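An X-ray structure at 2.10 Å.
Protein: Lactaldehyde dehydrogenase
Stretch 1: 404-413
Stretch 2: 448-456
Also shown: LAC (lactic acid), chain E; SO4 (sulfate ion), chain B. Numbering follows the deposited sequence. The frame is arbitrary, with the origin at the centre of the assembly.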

# COMPACT_ATOMS: atom_id res chain seq x y z
N ALA A 404 10.58 7.06 -31.17
CA ALA A 404 10.98 6.14 -30.12
C ALA A 404 9.84 5.14 -29.83
O ALA A 404 10.08 3.94 -29.69
N ASN A 405 8.61 5.65 -29.76
CA ASN A 405 7.45 4.80 -29.52
C ASN A 405 7.15 3.86 -30.69
O ASN A 405 6.47 2.85 -30.53
N ASP A 406 7.66 4.21 -31.87
CA ASP A 406 7.46 3.40 -33.06
C ASP A 406 8.32 2.13 -33.03
O ASP A 406 9.29 1.99 -33.79
N SER A 407 7.95 1.21 -32.15
CA SER A 407 8.67 -0.04 -31.96
C SER A 407 7.82 -1.13 -31.28
O SER A 407 6.96 -0.83 -30.45
N ASP A 408 8.04 -2.39 -31.65
CA ASP A 408 7.30 -3.47 -31.01
C ASP A 408 7.79 -3.73 -29.58
O ASP A 408 7.19 -4.50 -28.83
N TYR A 409 8.88 -3.07 -29.22
CA TYR A 409 9.44 -3.21 -27.89
C TYR A 409 9.28 -1.95 -27.03
O TYR A 409 9.32 -0.83 -27.55
N GLY A 410 9.10 -2.14 -25.73
CA GLY A 410 8.91 -1.01 -24.84
C GLY A 410 9.44 -1.25 -23.45
O GLY A 410 8.74 -1.03 -22.46
N LEU A 411 10.68 -1.71 -23.36
CA LEU A 411 11.30 -1.97 -22.08
C LEU A 411 12.02 -0.74 -21.46
O LEU A 411 11.65 -0.28 -20.39
N THR A 412 13.02 -0.22 -22.17
CA THR A 412 13.81 0.91 -21.69
C THR A 412 13.94 2.11 -22.66
O THR A 412 14.00 1.94 -23.87
N SER A 413 13.98 3.31 -22.09
CA SER A 413 14.14 4.55 -22.86
C SER A 413 14.96 5.62 -22.09
O SER A 413 15.17 5.49 -20.88
N PHE A 448 11.35 -1.60 -10.87
CA PHE A 448 10.53 -2.62 -11.49
C PHE A 448 10.83 -2.73 -13.00
O PHE A 448 10.37 -1.92 -13.80
N HIS A 449 11.66 -3.71 -13.33
CA HIS A 449 12.04 -3.98 -14.71
C HIS A 449 10.93 -4.78 -15.43
O HIS A 449 10.86 -6.00 -15.32
N ALA A 450 10.05 -4.05 -16.11
CA ALA A 450 8.94 -4.64 -16.82
C ALA A 450 8.72 -3.98 -18.19
O ALA A 450 8.52 -2.77 -18.28
N GLY A 451 8.75 -4.78 -19.25
CA GLY A 451 8.61 -4.22 -20.58
C GLY A 451 7.21 -4.16 -21.14
O GLY A 451 6.37 -5.02 -20.88
N TRP A 452 6.96 -3.10 -21.90
CA TRP A 452 5.69 -2.90 -22.58
C TRP A 452 5.68 -3.65 -23.92
O TRP A 452 6.73 -4.10 -24.39
N ARG A 453 4.50 -3.78 -24.53
CA ARG A 453 4.39 -4.47 -25.80
C ARG A 453 5.12 -5.84 -25.84
O ARG A 453 4.94 -6.65 -24.94
N LYS A 454 5.94 -6.09 -26.86
CA LYS A 454 6.62 -7.37 -26.95
C LYS A 454 7.84 -7.56 -26.01
O LYS A 454 8.44 -8.63 -25.98
N SER A 455 8.18 -6.52 -25.27
CA SER A 455 9.30 -6.61 -24.34
C SER A 455 9.02 -7.60 -23.18
O SER A 455 9.93 -8.00 -22.46
N GLY A 456 7.75 -7.98 -23.02
CA GLY A 456 7.44 -8.94 -21.98
C GLY A 456 6.07 -8.97 -21.32
O GLY A 456 5.11 -8.33 -21.74

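Contact between stretches 404-413 and 448-456 of lactaldehyde dehydrogenase, which bury 617 Å² between them. At its centre is a short antiparallel pairing, Y409 with R453 and G410 with W452, and four of the five hydrogen bonds across the contact run from donors of stretch 2 to backbone carbonyls of stretch 1. W452 N donates to G410 O at 2.8 Å in a nearly straight bond (168°), the best aligned of the set. Two residues further on, K454 N donates to D408 O, also at 2.8 Å, so the type II' turn from W452 to S455 is tied to the loop as well as closed internally by S455 N to W452 O at 3.0 Å.

R453 points toward stretch 1 (chi1 m, chi2 t, chi3 m) and lays its guanidinium along a row of carbonyls. R453 NH2 donates to Y409 O at 2.8 Å, with that oxygen near the guanidinium plane; R453 NE reaches S407 O, also at 2.8 Å, but the 130° angle makes this bond weak. N405 O lies over one face of the group, 4.1 Å from R453 NH2, and is itself satisfied by S407 N at 2.7 Å. R453 NH1 is bonded elsewhere in the structure.

S455, also pointing toward stretch 1 (m), offers its hydroxyl to the strand: G410 N donates to S455 OG at 2.7 Å. L411 N is 3.1 Å from S455 OG, but the angle is too poor for a hydrogen bond. The hydroxyl also packs against carbon, with S455 OG 3.4 Å from Y409 CB and 3.5 Å from L411 CB. G410 leaves room for R453 and W452: a CB here would lie 2.7 Å from R453 NH2 and 2.8 Å from W452 CB, clashing with both.

Y409 (m) is directed away overall, yet its ring flanks the turn, with Y409 CE2 4.2 Å from K454 CB; Y409 N is satisfied within its own stretch by S407 OG (t) at 3.0 Å. K454 points toward stretch 1 in an extended chain (m, then t throughout), its aliphatic part against D408 (m), with K454 CD 3.9 Å from D408 CB. Their charges attract only loosely, since K454 NZ and D408 OD2 are 4.3 Å apart, beyond a salt bridge.

L411 (t, p) starts sideways, but its end reaches stretch 2. L411 CD1 sits over the face of the H449 ring, 3.9 Å from the ring centroid in a CH-pi contact, and 3.4 Å from G451 N. H449 (t) likewise begins sideways and brings its ring nearer; H449 NE2 is 2.8 Å from O of the lactic acid, while H449 ND1 is bonded elsewhere. W452 (m) leads its indole away from the contact, and W452 NE1 finds its partner elsewhere.

A sulfate, probably from the crystallisation liquor, accepts a hydrogen bond from T412 N to its O2 at 2.9 Å. Its modelled position is too close to Y409, G410 and L411 to support finer interpretation.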

# COMPACT_ATOMS: atom_id res chain seq x y z
CB ALA A 404 11.32 6.93 -28.85
CB ASN A 405 6.20 5.64 -29.24
CG ASN A 405 6.24 6.29 -27.87
OD1 ASN A 405 6.89 5.79 -26.96
ND2 ASN A 405 5.54 7.41 -27.72
CB ASP A 406 7.76 4.22 -34.31
CG ASP A 406 7.58 3.42 -35.58
OD1 ASP A 406 6.53 2.76 -35.73
OD2 ASP A 406 8.50 3.44 -36.44
CB SER A 407 9.91 0.24 -31.10
OG SER A 407 10.51 -0.96 -30.61
CB ASP A 408 7.40 -4.77 -31.81
CG ASP A 408 6.54 -4.76 -33.04
OD1 ASP A 408 5.40 -4.25 -32.95
OD2 ASP A 408 6.99 -5.25 -34.09
CB TYR A 409 10.91 -3.62 -27.98
CG TYR A 409 11.11 -4.87 -28.79
CD1 TYR A 409 11.28 -4.82 -30.17
CD2 TYR A 409 11.07 -6.13 -28.18
CE1 TYR A 409 11.40 -5.98 -30.93
CE2 TYR A 409 11.18 -7.30 -28.93
CZ TYR A 409 11.35 -7.22 -30.30
OH TYR A 409 11.44 -8.37 -31.05
CB LEU A 411 12.29 -3.13 -22.21
CG LEU A 411 13.03 -3.58 -20.94
CD1 LEU A 411 12.04 -3.92 -19.83
CD2 LEU A 411 13.91 -4.78 -21.28
CB THR A 412 15.24 0.46 -21.32
OG1 THR A 412 15.18 -0.64 -20.41
CG2 THR A 412 16.02 1.59 -20.67
CB SER A 413 12.76 5.14 -23.20
OG SER A 413 12.09 5.59 -22.04
CB PHE A 448 9.03 -2.36 -11.25
CG PHE A 448 8.13 -3.53 -11.65
CD1 PHE A 448 8.49 -4.85 -11.36
CD2 PHE A 448 6.90 -3.30 -12.26
CE1 PHE A 448 7.65 -5.92 -11.69
CE2 PHE A 448 6.04 -4.36 -12.59
CZ PHE A 448 6.42 -5.68 -12.30
CB HIS A 449 13.34 -4.78 -14.73
CG HIS A 449 14.04 -4.77 -16.05
ND1 HIS A 449 14.52 -3.61 -16.63
CD2 HIS A 449 14.42 -5.77 -16.87
CE1 HIS A 449 15.16 -3.91 -17.74
NE2 HIS A 449 15.12 -5.21 -17.92
CB ALA A 450 7.67 -4.53 -15.98
CB TRP A 452 5.48 -1.41 -22.85
CG TRP A 452 5.17 -0.58 -21.64
CD1 TRP A 452 5.60 -0.79 -20.36
CD2 TRP A 452 4.41 0.63 -21.62
NE1 TRP A 452 5.15 0.22 -19.54
CE2 TRP A 452 4.41 1.10 -20.28
CE3 TRP A 452 3.71 1.36 -22.59
CZ2 TRP A 452 3.75 2.27 -19.90
CZ3 TRP A 452 3.05 2.52 -22.21
CH2 TRP A 452 3.08 2.97 -20.88
CB ARG A 453 4.88 -3.54 -26.92
CG ARG A 453 4.07 -2.23 -27.01
CD ARG A 453 4.50 -1.33 -28.18
NE ARG A 453 5.79 -0.66 -27.95
CZ ARG A 453 5.97 0.34 -27.10
NH1 ARG A 453 4.96 0.80 -26.37
NH2 ARG A 453 7.17 0.89 -26.97
CB LYS A 454 7.04 -7.66 -28.40
CG LYS A 454 5.86 -7.86 -29.34
CD LYS A 454 6.30 -8.38 -30.70
CE LYS A 454 5.11 -8.54 -31.63
NZ LYS A 454 5.49 -9.12 -32.96
CB SER A 455 9.64 -5.23 -23.77
OG SER A 455 10.21 -4.40 -24.78
C LAC E . 18.53 -6.74 -17.95
CA LAC E . 19.00 -7.87 -18.82
CB LAC E . 20.15 -8.61 -18.12
O LAC E . 17.38 -6.73 -17.53
OHN LAC E . 17.93 -8.82 -19.02
OXT LAC E . 19.37 -5.73 -17.69
S SO4 B . 13.05 -1.22 -25.61
O1 SO4 B . 12.99 -2.15 -26.75
O2 SO4 B . 13.78 -1.85 -24.50
O3 SO4 B . 13.71 0.02 -26.01
O4 SO4 B . 11.68 -0.88 -25.22